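Local coordinates for protein monoacylglycerol lipase (Palaeococcus ferrophilus, PDB 6QE2) that probably hydrolyses monoacylglycerols to glycerol and free fatty acids, as an alpha/beta-hydrolase lipase of an archaeon, at residues G30-G42 against F245-S257. Sequence-based numbering, arbitrary orientation. Where two conformers were deposited one is given.
Sequences GKLIELLNGAGFG and FHRAIVEWLVSHS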
# COMPACT_ATOMS: atom_id res chain seq x y z
N GLY A 30 -1.07 -6.71 12.40
CA GLY A 30 -0.73 -7.86 13.23
C GLY A 30 -1.46 -9.13 12.83
O GLY A 30 -0.90 -10.23 12.88
N LYS A 31 -2.74 -9.00 12.47
CA LYS A 31 -3.52 -10.18 12.09
C LYS A 31 -2.97 -10.83 10.83
O LYS A 31 -2.77 -12.05 10.78
CB LYS A 31 -4.99 -9.79 11.91
CG LYS A 31 -5.91 -10.96 11.56
CD LYS A 31 -6.03 -11.93 12.72
CE LYS A 31 -7.14 -12.95 12.50
NZ LYS A 31 -7.40 -13.74 13.73
N LEU A 32 -2.70 -10.03 9.79
CA LEU A 32 -2.18 -10.59 8.54
C LEU A 32 -0.79 -11.18 8.73
O LEU A 32 -0.48 -12.23 8.16
CB LEU A 32 -2.17 -9.52 7.44
CG LEU A 32 -1.54 -9.93 6.11
CD1 LEU A 32 -2.31 -11.07 5.43
CD2 LEU A 32 -1.45 -8.72 5.18
N ILE A 33 0.06 -10.50 9.51
CA ILE A 33 1.40 -11.02 9.76
C ILE A 33 1.32 -12.37 10.45
O ILE A 33 2.03 -13.32 10.08
CB ILE A 33 2.21 -10.01 10.61
CG1 ILE A 33 2.51 -8.75 9.80
CG2 ILE A 33 3.51 -10.65 11.11
CD1 ILE A 33 2.98 -7.59 10.66
N GLU A 34 0.44 -12.49 11.45
CA GLU A 34 0.29 -13.75 12.17
C GLU A 34 -0.18 -14.86 11.24
O GLU A 34 0.34 -15.98 11.29
CB GLU A 34 -0.70 -13.56 13.32
CG GLU A 34 -0.96 -14.79 14.17
CD GLU A 34 -1.81 -14.48 15.40
OE1 GLU A 34 -3.05 -14.36 15.26
OE2 GLU A 34 -1.24 -14.33 16.50
N LEU A 35 -1.15 -14.57 10.38
CA LEU A 35 -1.64 -15.57 9.44
C LEU A 35 -0.55 -15.98 8.44
O LEU A 35 -0.39 -17.17 8.15
CB LEU A 35 -2.88 -15.06 8.71
CG LEU A 35 -4.15 -14.90 9.56
CD1 LEU A 35 -5.25 -14.17 8.80
CD2 LEU A 35 -4.65 -16.23 10.10
N LEU A 36 0.19 -15.01 7.92
CA LEU A 36 1.26 -15.34 6.97
C LEU A 36 2.35 -16.17 7.63
O LEU A 36 2.88 -17.10 7.01
CB LEU A 36 1.86 -14.06 6.38
CG LEU A 36 0.95 -13.30 5.42
CD1 LEU A 36 1.58 -11.96 5.05
CD2 LEU A 36 0.69 -14.13 4.19
N ASN A 37 2.74 -15.82 8.86
CA ASN A 37 3.72 -16.63 9.58
C ASN A 37 3.19 -18.04 9.80
O ASN A 37 3.93 -19.02 9.65
CB ASN A 37 4.07 -16.00 10.93
CG ASN A 37 4.88 -14.73 10.80
OD1 ASN A 37 4.95 -13.94 11.74
ND2 ASN A 37 5.51 -14.52 9.65
N GLY A 38 1.91 -18.15 10.17
CA GLY A 38 1.30 -19.46 10.36
C GLY A 38 1.28 -20.31 9.11
O GLY A 38 1.25 -21.54 9.20
N ALA A 39 1.27 -19.68 7.94
CA ALA A 39 1.30 -20.40 6.67
C ALA A 39 2.70 -20.69 6.17
O ALA A 39 2.85 -21.34 5.13
CB ALA A 39 0.52 -19.61 5.61
N GLY A 40 3.74 -20.21 6.86
CA GLY A 40 5.11 -20.50 6.50
C GLY A 40 5.90 -19.37 5.86
O GLY A 40 7.01 -19.62 5.37
N PHE A 41 5.39 -18.14 5.88
CA PHE A 41 6.11 -17.00 5.33
C PHE A 41 6.79 -16.23 6.45
O PHE A 41 6.28 -16.11 7.56
CB PHE A 41 5.18 -16.05 4.58
CG PHE A 41 4.61 -16.63 3.33
CD1 PHE A 41 3.36 -17.23 3.34
CD2 PHE A 41 5.31 -16.58 2.14
CE1 PHE A 41 2.83 -17.77 2.20
CE2 PHE A 41 4.77 -17.12 0.99
CZ PHE A 41 3.54 -17.72 1.02
N GLY A 42 7.96 -15.68 6.13
CA GLY A 42 8.51 -14.61 6.91
C GLY A 42 7.92 -13.31 6.40
O GLY A 42 7.58 -13.20 5.23
N PHE A 245 -11.00 -11.67 3.15
CA PHE A 245 -9.96 -10.85 2.56
C PHE A 245 -8.60 -11.39 2.97
O PHE A 245 -7.70 -11.52 2.15
CB PHE A 245 -10.15 -9.41 3.03
CG PHE A 245 -9.03 -8.48 2.68
CD1 PHE A 245 -8.89 -7.99 1.39
CD2 PHE A 245 -8.13 -8.06 3.65
CE1 PHE A 245 -7.87 -7.12 1.07
CE2 PHE A 245 -7.11 -7.19 3.33
CZ PHE A 245 -6.97 -6.72 2.04
N HIS A 246 -8.45 -11.71 4.25
CA HIS A 246 -7.20 -12.26 4.75
C HIS A 246 -6.91 -13.62 4.13
O HIS A 246 -5.77 -13.92 3.77
CB HIS A 246 -7.22 -12.37 6.28
CG HIS A 246 -6.94 -11.07 6.97
ND1 HIS A 246 -7.93 -10.24 7.44
CD2 HIS A 246 -5.77 -10.47 7.29
CE1 HIS A 246 -7.39 -9.18 8.01
NE2 HIS A 246 -6.07 -9.30 7.93
N ARG A 247 -7.94 -14.44 4.01
CA ARG A 247 -7.81 -15.78 3.45
C ARG A 247 -7.37 -15.77 1.98
O ARG A 247 -6.55 -16.58 1.58
CB ARG A 247 -9.11 -16.57 3.61
CG ARG A 247 -9.07 -17.95 2.99
CD ARG A 247 -10.12 -18.87 3.59
NE ARG A 247 -11.43 -18.24 3.68
CZ ARG A 247 -11.96 -17.77 4.81
NH1 ARG A 247 -11.29 -17.86 5.95
NH2 ARG A 247 -13.16 -17.21 4.79
N ALA A 248 -7.92 -14.85 1.20
CA ALA A 248 -7.57 -14.75 -0.21
C ALA A 248 -6.11 -14.40 -0.39
O ALA A 248 -5.45 -14.90 -1.26
CB ALA A 248 -8.43 -13.73 -0.92
N ILE A 249 -5.63 -13.49 0.43
CA ILE A 249 -4.25 -13.08 0.34
C ILE A 249 -3.34 -14.26 0.64
O ILE A 249 -2.45 -14.57 -0.12
CB ILE A 249 -3.97 -11.93 1.31
CG1 ILE A 249 -4.62 -10.66 0.79
CG2 ILE A 249 -2.48 -11.71 1.48
CD1 ILE A 249 -4.94 -9.66 1.86
N VAL A 250 -3.58 -14.92 1.76
CA VAL A 250 -2.75 -16.06 2.14
C VAL A 250 -2.80 -17.16 1.10
O VAL A 250 -1.78 -17.68 0.69
CB VAL A 250 -3.12 -16.62 3.51
CG1 VAL A 250 -2.25 -17.81 3.84
CG2 VAL A 250 -2.95 -15.55 4.58
N GLU A 251 -4.00 -17.52 0.66
CA GLU A 251 -4.13 -18.57 -0.34
C GLU A 251 -3.38 -18.23 -1.62
O GLU A 251 -2.72 -19.09 -2.20
CB GLU A 251 -5.61 -18.84 -0.64
CG GLU A 251 -6.33 -19.58 0.48
CD GLU A 251 -7.76 -19.96 0.12
OE1 GLU A 251 -8.19 -19.67 -1.01
OE2 GLU A 251 -8.44 -20.56 0.98
N TRP A 252 -3.48 -16.97 -2.07
CA TRP A 252 -2.77 -16.58 -3.29
C TRP A 252 -1.26 -16.69 -3.10
O TRP A 252 -0.55 -17.20 -3.98
CB TRP A 252 -3.16 -15.15 -3.67
CG TRP A 252 -2.67 -14.68 -5.01
CD1 TRP A 252 -3.36 -14.73 -6.19
CD2 TRP A 252 -1.41 -14.05 -5.31
NE1 TRP A 252 -2.60 -14.19 -7.20
CE2 TRP A 252 -1.41 -13.76 -6.69
CE3 TRP A 252 -0.29 -13.71 -4.54
CZ2 TRP A 252 -0.33 -13.15 -7.32
CZ3 TRP A 252 0.78 -13.10 -5.17
CH2 TRP A 252 0.76 -12.83 -6.55
N LEU A 253 -0.75 -16.24 -1.95
CA LEU A 253 0.68 -16.33 -1.70
C LEU A 253 1.14 -17.78 -1.59
O LEU A 253 2.19 -18.15 -2.14
CB LEU A 253 1.04 -15.54 -0.44
CG LEU A 253 0.94 -14.03 -0.66
CD1 LEU A 253 0.95 -13.30 0.66
CD2 LEU A 253 2.08 -13.55 -1.56
N VAL A 254 0.36 -18.61 -0.90
CA VAL A 254 0.69 -20.03 -0.80
C VAL A 254 0.73 -20.68 -2.18
O VAL A 254 1.67 -21.41 -2.52
CB VAL A 254 -0.31 -20.75 0.13
CG1 VAL A 254 -0.20 -22.26 -0.02
CG2 VAL A 254 -0.07 -20.35 1.58
N SER A 255 -0.28 -20.40 -3.01
CA SER A 255 -0.32 -21.01 -4.33
C SER A 255 0.80 -20.53 -5.24
O SER A 255 1.15 -21.24 -6.19
CB SER A 255 -1.68 -20.76 -4.99
OG SER A 255 -1.80 -19.43 -5.45
N HIS A 256 1.40 -19.35 -4.97
CA HIS A 256 2.48 -18.84 -5.80
C HIS A 256 3.85 -19.10 -5.20
O HIS A 256 4.87 -18.70 -5.79
CB HIS A 256 2.31 -17.34 -6.07
CG HIS A 256 1.22 -17.06 -7.06
ND1 HIS A 256 -0.11 -17.05 -6.72
CD2 HIS A 256 1.28 -16.89 -8.40
CE1 HIS A 256 -0.83 -16.82 -7.81
NE2 HIS A 256 -0.00 -16.73 -8.84
N SER A 257 3.90 -19.74 -4.05
CA SER A 257 5.18 -20.05 -3.40
C SER A 257 5.93 -21.08 -4.23
O SER A 257 5.47 -22.21 -4.31
CB SER A 257 4.95 -20.62 -2.02
OG SER A 257 4.30 -19.72 -1.19
O HOH W 1 -4.22 -7.48 9.29
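His-246, with CG anti to its carbonyl carbon (chi1 -80°), and Lys-31, whose CG stands anti to the backbone N, meet at about a right angle: Lys-31 CG sits over one face of the imidazole, 4.2 Å from the centroid of the His-246 ring and 20° off its normal, a CH-pi contact. Leu-32 CB meets the ring edge at His-246 CD2 (3.7 Å), while Leu-35 CD1 closes on His-246 CB. Both ring nitrogens have partners: ND1 makes a hydrogen bond to Gly-242 O one turn earlier, and NE2 shares with Leu-32 N a water that accepts from that amide; together these two bonds should restrict the ring's rotation. Next along the interface, Val-250 splits its branches, Val-250 CG2 lying 3.9 Å from Leu-36 CD2 and Val-250 CG1 3.7 Å from Ala-39 CB. Leu-36 CD2 also touches Leu-253 CD1 (3.6 Å). In this alpha/beta-hydrolase fold, helices 30-38 and 242-256 pack side by side on one side of the central sheet, where Leu-32 and Ile-249 both rest on Phe-84 of strand 82-86; the axes of 30-38 and 245-256 come within 10.2 Å and run near-parallel, inclined by 35°. A Schellman motif at Gly-40, with positive phi, ends helix 30-38 before Phe-41. Phe-41 CZ lies 3.6 Å from Leu-253 CB, with Leu-253 O and Val-254 N near the ring plane at its edge; that carbonyl accepts a hydrogen bond from Ser-257 OG (2.8 Å).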